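Local coordinates for protein phosphoribosylaminoimidazole carboxylase, ATPase subunit (Thermotoga maritima, PDB 3AX6) that probably catalyses the ATP-dependent carboxylation of 5-aminoimidazole ribonucleotide with bicarbonate to N5-carboxyaminoimidazole ribonucleotide in purine biosynthesis, at residues Gly49-Lys61 with His72-Tyr86. Sequence-based numbering, arbitrary orientation.
Sequences GFFDSERIEDLVK and HIDVQTLKKLYNEGY
D74 N sits over one face of the F51 ring, 3.6 Å above the ring plane and displaced toward the ring's periphery, while the Y86 ring has V60 CG2 and K61 CG set obliquely and L81 O in plane at its edge. These rings mark the two ends of a helix pair in the Rossmann-like preATP-grasp domain: helices 53-61 and 75-83 flank strand 65-68 of the parallel sheet in sequence, and their axes cross at -39° with a closest approach of 9.8 Å. At the N-terminal end the D74 N-H bonds to F50 O at 2.8 Å, nearly in line with the carbonyl (C=O...N 174°), and a water bridges F51 O and D74 OD2. D74 also caps its own helix, OD1 receiving T77 N from above the carboxylate plane. Between the ends L81 is a knob among I56, E57, V60 and K61, its CD1 3.4 Å from I56 CD1. I56 CG1 stands between backbone N and carbonyl carbon (chi1 79°), which carries CD1 tip to tip against T77 CG2 at 3.5 Å, and L78 CD2 also touches I56 CD1. With an alanine at Y86, V60 CG2 would keep its CB contact, but K61 CG is likely to lose ring and hydroxyl, opening a gap. Beside L81, E57 OE2 reaches K80 NZ in a weak salt bridge of 3.4 Å, and E84 OE2 meets the same NZ at 3.6 Å.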
# COMPACT_ATOMS: atom_id res chain seq x y z
N GLY A 49 25.67 13.52 2.02
CA GLY A 49 26.06 12.31 2.72
C GLY A 49 25.57 12.22 4.15
O GLY A 49 25.23 13.22 4.78
N PHE A 50 25.56 10.99 4.66
CA PHE A 50 25.10 10.70 6.01
C PHE A 50 26.06 11.17 7.10
O PHE A 50 25.85 10.91 8.28
CB PHE A 50 24.85 9.20 6.14
CG PHE A 50 23.93 8.66 5.08
CD1 PHE A 50 24.29 7.56 4.31
CD2 PHE A 50 22.69 9.27 4.83
CE1 PHE A 50 23.45 7.08 3.31
CE2 PHE A 50 21.84 8.79 3.84
CZ PHE A 50 22.22 7.70 3.08
N PHE A 51 27.11 11.87 6.70
CA PHE A 51 28.08 12.39 7.66
C PHE A 51 28.37 13.85 7.38
O PHE A 51 29.36 14.39 7.86
CB PHE A 51 29.35 11.54 7.65
CG PHE A 51 29.21 10.25 8.41
CD1 PHE A 51 29.32 10.24 9.79
CD2 PHE A 51 28.86 9.08 7.75
CE1 PHE A 51 29.08 9.07 10.52
CE2 PHE A 51 28.61 7.90 8.47
CZ PHE A 51 28.72 7.90 9.86
N ASP A 52 27.49 14.47 6.60
CA ASP A 52 27.62 15.88 6.27
C ASP A 52 26.92 16.67 7.38
O ASP A 52 25.78 17.12 7.23
CB ASP A 52 26.97 16.20 4.93
CG ASP A 52 27.15 17.65 4.52
OD1 ASP A 52 27.02 18.53 5.39
OD2 ASP A 52 27.42 17.91 3.34
N SER A 53 27.62 16.81 8.49
CA SER A 53 27.15 17.51 9.67
C SER A 53 26.17 18.65 9.37
O SER A 53 24.98 18.57 9.68
CB SER A 53 28.35 18.05 10.44
OG SER A 53 27.96 18.79 11.57
N GLU A 54 26.67 19.72 8.77
CA GLU A 54 25.83 20.87 8.47
C GLU A 54 24.60 20.59 7.61
O GLU A 54 23.63 21.35 7.67
CB GLU A 54 26.69 21.97 7.83
CG GLU A 54 27.91 22.31 8.67
CD GLU A 54 28.75 23.42 8.07
OE1 GLU A 54 29.11 23.33 6.87
OE2 GLU A 54 29.05 24.39 8.80
N ARG A 55 24.62 19.52 6.83
CA ARG A 55 23.47 19.23 5.98
C ARG A 55 22.35 18.50 6.73
O ARG A 55 21.17 18.80 6.52
CB ARG A 55 23.89 18.41 4.76
CG ARG A 55 23.34 18.93 3.44
CD ARG A 55 24.08 20.18 2.97
NE ARG A 55 23.86 21.31 3.87
CZ ARG A 55 24.60 22.42 3.87
NH1 ARG A 55 25.61 22.55 3.02
NH2 ARG A 55 24.33 23.40 4.72
N ILE A 56 22.70 17.54 7.59
CA ILE A 56 21.68 16.82 8.34
C ILE A 56 21.09 17.81 9.34
O ILE A 56 19.95 17.67 9.80
CB ILE A 56 22.26 15.57 9.09
CG1 ILE A 56 22.97 15.99 10.37
CG2 ILE A 56 23.24 14.82 8.20
CD1 ILE A 56 22.04 16.09 11.56
N GLU A 57 21.88 18.83 9.66
CA GLU A 57 21.48 19.87 10.59
C GLU A 57 20.36 20.68 9.95
O GLU A 57 19.38 21.03 10.61
CB GLU A 57 22.68 20.75 10.92
CG GLU A 57 22.51 21.66 12.11
CD GLU A 57 23.81 21.82 12.88
OE1 GLU A 57 24.85 22.10 12.24
OE2 GLU A 57 23.79 21.66 14.13
N ASP A 58 20.50 20.97 8.66
CA ASP A 58 19.47 21.70 7.94
C ASP A 58 18.20 20.86 7.92
O ASP A 58 17.10 21.38 8.09
CB ASP A 58 19.87 21.99 6.49
CG ASP A 58 21.06 22.91 6.38
OD1 ASP A 58 21.06 23.98 7.02
OD2 ASP A 58 22.00 22.55 5.65
N LEU A 59 18.37 19.55 7.71
CA LEU A 59 17.25 18.63 7.66
C LEU A 59 16.46 18.58 8.96
O LEU A 59 15.24 18.67 8.94
CB LEU A 59 17.73 17.21 7.34
CG LEU A 59 16.57 16.20 7.36
CD1 LEU A 59 15.77 16.38 6.09
CD2 LEU A 59 17.07 14.78 7.46
N VAL A 60 17.16 18.43 10.08
CA VAL A 60 16.51 18.37 11.38
C VAL A 60 15.84 19.69 11.74
O VAL A 60 14.70 19.71 12.20
CB VAL A 60 17.51 17.96 12.48
CG1 VAL A 60 18.72 18.87 12.43
CG2 VAL A 60 16.85 18.05 13.85
N LYS A 61 16.54 20.80 11.53
CA LYS A 61 15.99 22.12 11.84
C LYS A 61 14.84 22.51 10.91
O LYS A 61 14.01 23.35 11.26
CB LYS A 61 17.07 23.20 11.77
CG LYS A 61 18.07 23.16 12.91
CD LYS A 61 19.10 24.24 12.72
CE LYS A 61 20.16 24.23 13.81
NZ LYS A 61 21.20 25.26 13.52
N HIS A 72 24.24 3.74 9.81
CA HIS A 72 25.49 4.40 9.50
C HIS A 72 25.25 5.87 9.19
O HIS A 72 25.28 6.27 8.02
CB HIS A 72 26.17 3.74 8.30
CG HIS A 72 26.36 2.26 8.46
ND1 HIS A 72 25.31 1.39 8.61
CD2 HIS A 72 27.49 1.50 8.51
CE1 HIS A 72 25.77 0.16 8.74
NE2 HIS A 72 27.09 0.20 8.68
N ILE A 73 25.01 6.66 10.22
CA ILE A 73 24.76 8.08 10.04
C ILE A 73 25.49 8.86 11.12
O ILE A 73 25.92 8.29 12.12
CB ILE A 73 23.26 8.41 10.12
CG1 ILE A 73 22.71 8.05 11.50
CG2 ILE A 73 22.52 7.64 9.06
CD1 ILE A 73 21.21 8.25 11.63
N ASP A 74 25.62 10.16 10.92
CA ASP A 74 26.29 11.01 11.88
C ASP A 74 25.45 11.05 13.15
O ASP A 74 24.67 11.98 13.37
CB ASP A 74 26.45 12.42 11.32
CG ASP A 74 27.31 13.30 12.18
OD1 ASP A 74 27.68 12.87 13.29
OD2 ASP A 74 27.61 14.43 11.75
N VAL A 75 25.60 10.03 13.99
CA VAL A 75 24.84 9.94 15.22
C VAL A 75 25.18 11.04 16.22
O VAL A 75 24.31 11.52 16.94
CB VAL A 75 25.01 8.54 15.88
CG1 VAL A 75 26.48 8.24 16.08
CG2 VAL A 75 24.27 8.49 17.21
N GLN A 76 26.45 11.44 16.26
CA GLN A 76 26.88 12.46 17.21
C GLN A 76 26.27 13.84 16.95
O GLN A 76 25.92 14.55 17.89
CB GLN A 76 28.41 12.56 17.24
CG GLN A 76 29.11 11.33 17.84
CD GLN A 76 28.69 11.03 19.28
OE1 GLN A 76 28.84 11.87 20.18
NE2 GLN A 76 28.16 9.83 19.51
N THR A 77 26.15 14.22 15.68
CA THR A 77 25.55 15.52 15.39
C THR A 77 24.07 15.45 15.76
O THR A 77 23.48 16.44 16.21
CB THR A 77 25.69 15.91 13.89
OG1 THR A 77 25.12 17.20 13.68
CG2 THR A 77 24.97 14.93 13.01
N LEU A 78 23.46 14.28 15.58
CA LEU A 78 22.05 14.12 15.91
C LEU A 78 21.85 14.24 17.41
O LEU A 78 20.86 14.82 17.87
CB LEU A 78 21.52 12.78 15.42
CG LEU A 78 21.28 12.73 13.91
CD1 LEU A 78 20.95 11.30 13.48
CD2 LEU A 78 20.16 13.69 13.54
N LYS A 79 22.79 13.70 18.18
CA LYS A 79 22.72 13.77 19.63
C LYS A 79 22.76 15.24 20.04
O LYS A 79 22.06 15.67 20.95
CB LYS A 79 23.89 13.03 20.27
CG LYS A 79 23.83 12.99 21.79
CD LYS A 79 25.09 12.38 22.42
CE LYS A 79 25.22 10.89 22.15
NZ LYS A 79 25.47 10.59 20.71
N LYS A 80 23.59 16.00 19.35
CA LYS A 80 23.71 17.43 19.62
C LYS A 80 22.34 18.10 19.45
O LYS A 80 21.83 18.74 20.36
CB LYS A 80 24.74 18.04 18.66
CG LYS A 80 24.86 19.56 18.71
CD LYS A 80 26.08 20.04 17.94
CE LYS A 80 26.20 21.57 17.94
NZ LYS A 80 25.10 22.22 17.18
N LEU A 81 21.76 17.91 18.27
CA LEU A 81 20.46 18.48 17.95
C LEU A 81 19.37 17.97 18.88
O LEU A 81 18.47 18.72 19.26
CB LEU A 81 20.10 18.15 16.51
CG LEU A 81 21.08 18.77 15.51
CD1 LEU A 81 21.08 17.96 14.23
CD2 LEU A 81 20.70 20.24 15.26
N TYR A 82 19.46 16.70 19.24
CA TYR A 82 18.48 16.12 20.13
C TYR A 82 18.54 16.78 21.50
O TYR A 82 17.52 16.93 22.17
CB TYR A 82 18.72 14.61 20.25
CG TYR A 82 17.87 13.93 21.30
CD1 TYR A 82 18.31 13.83 22.63
CD2 TYR A 82 16.66 13.33 20.96
CE1 TYR A 82 17.56 13.16 23.59
CE2 TYR A 82 15.90 12.66 21.92
CZ TYR A 82 16.36 12.57 23.23
OH TYR A 82 15.63 11.86 24.16
N ASN A 83 19.74 17.18 21.92
CA ASN A 83 19.91 17.83 23.21
C ASN A 83 19.44 19.28 23.17
O ASN A 83 19.25 19.90 24.21
CB ASN A 83 21.37 17.76 23.65
CG ASN A 83 21.73 16.41 24.22
OD1 ASN A 83 22.88 15.99 24.19
ND2 ASN A 83 20.73 15.71 24.76
N GLU A 84 19.25 19.81 21.96
CA GLU A 84 18.77 21.18 21.80
C GLU A 84 17.25 21.18 21.72
O GLU A 84 16.64 22.22 21.49
CB GLU A 84 19.33 21.82 20.52
CG GLU A 84 20.84 21.78 20.39
CD GLU A 84 21.36 22.78 19.36
OE1 GLU A 84 21.44 23.98 19.70
OE2 GLU A 84 21.67 22.37 18.22
N GLY A 85 16.65 20.01 21.87
CA GLY A 85 15.20 19.92 21.83
C GLY A 85 14.57 19.43 20.53
O GLY A 85 13.36 19.22 20.49
N TYR A 86 15.35 19.26 19.48
CA TYR A 86 14.79 18.78 18.21
C TYR A 86 14.30 17.34 18.31
O TYR A 86 14.93 16.50 18.93
CB TYR A 86 15.82 18.90 17.08
CG TYR A 86 16.10 20.34 16.74
CD1 TYR A 86 17.24 20.97 17.22
CD2 TYR A 86 15.19 21.08 15.99
CE1 TYR A 86 17.48 22.32 16.96
CE2 TYR A 86 15.41 22.43 15.73
CZ TYR A 86 16.56 23.04 16.22
OH TYR A 86 16.80 24.38 15.96
O HOH W 1 30.54 14.13 10.57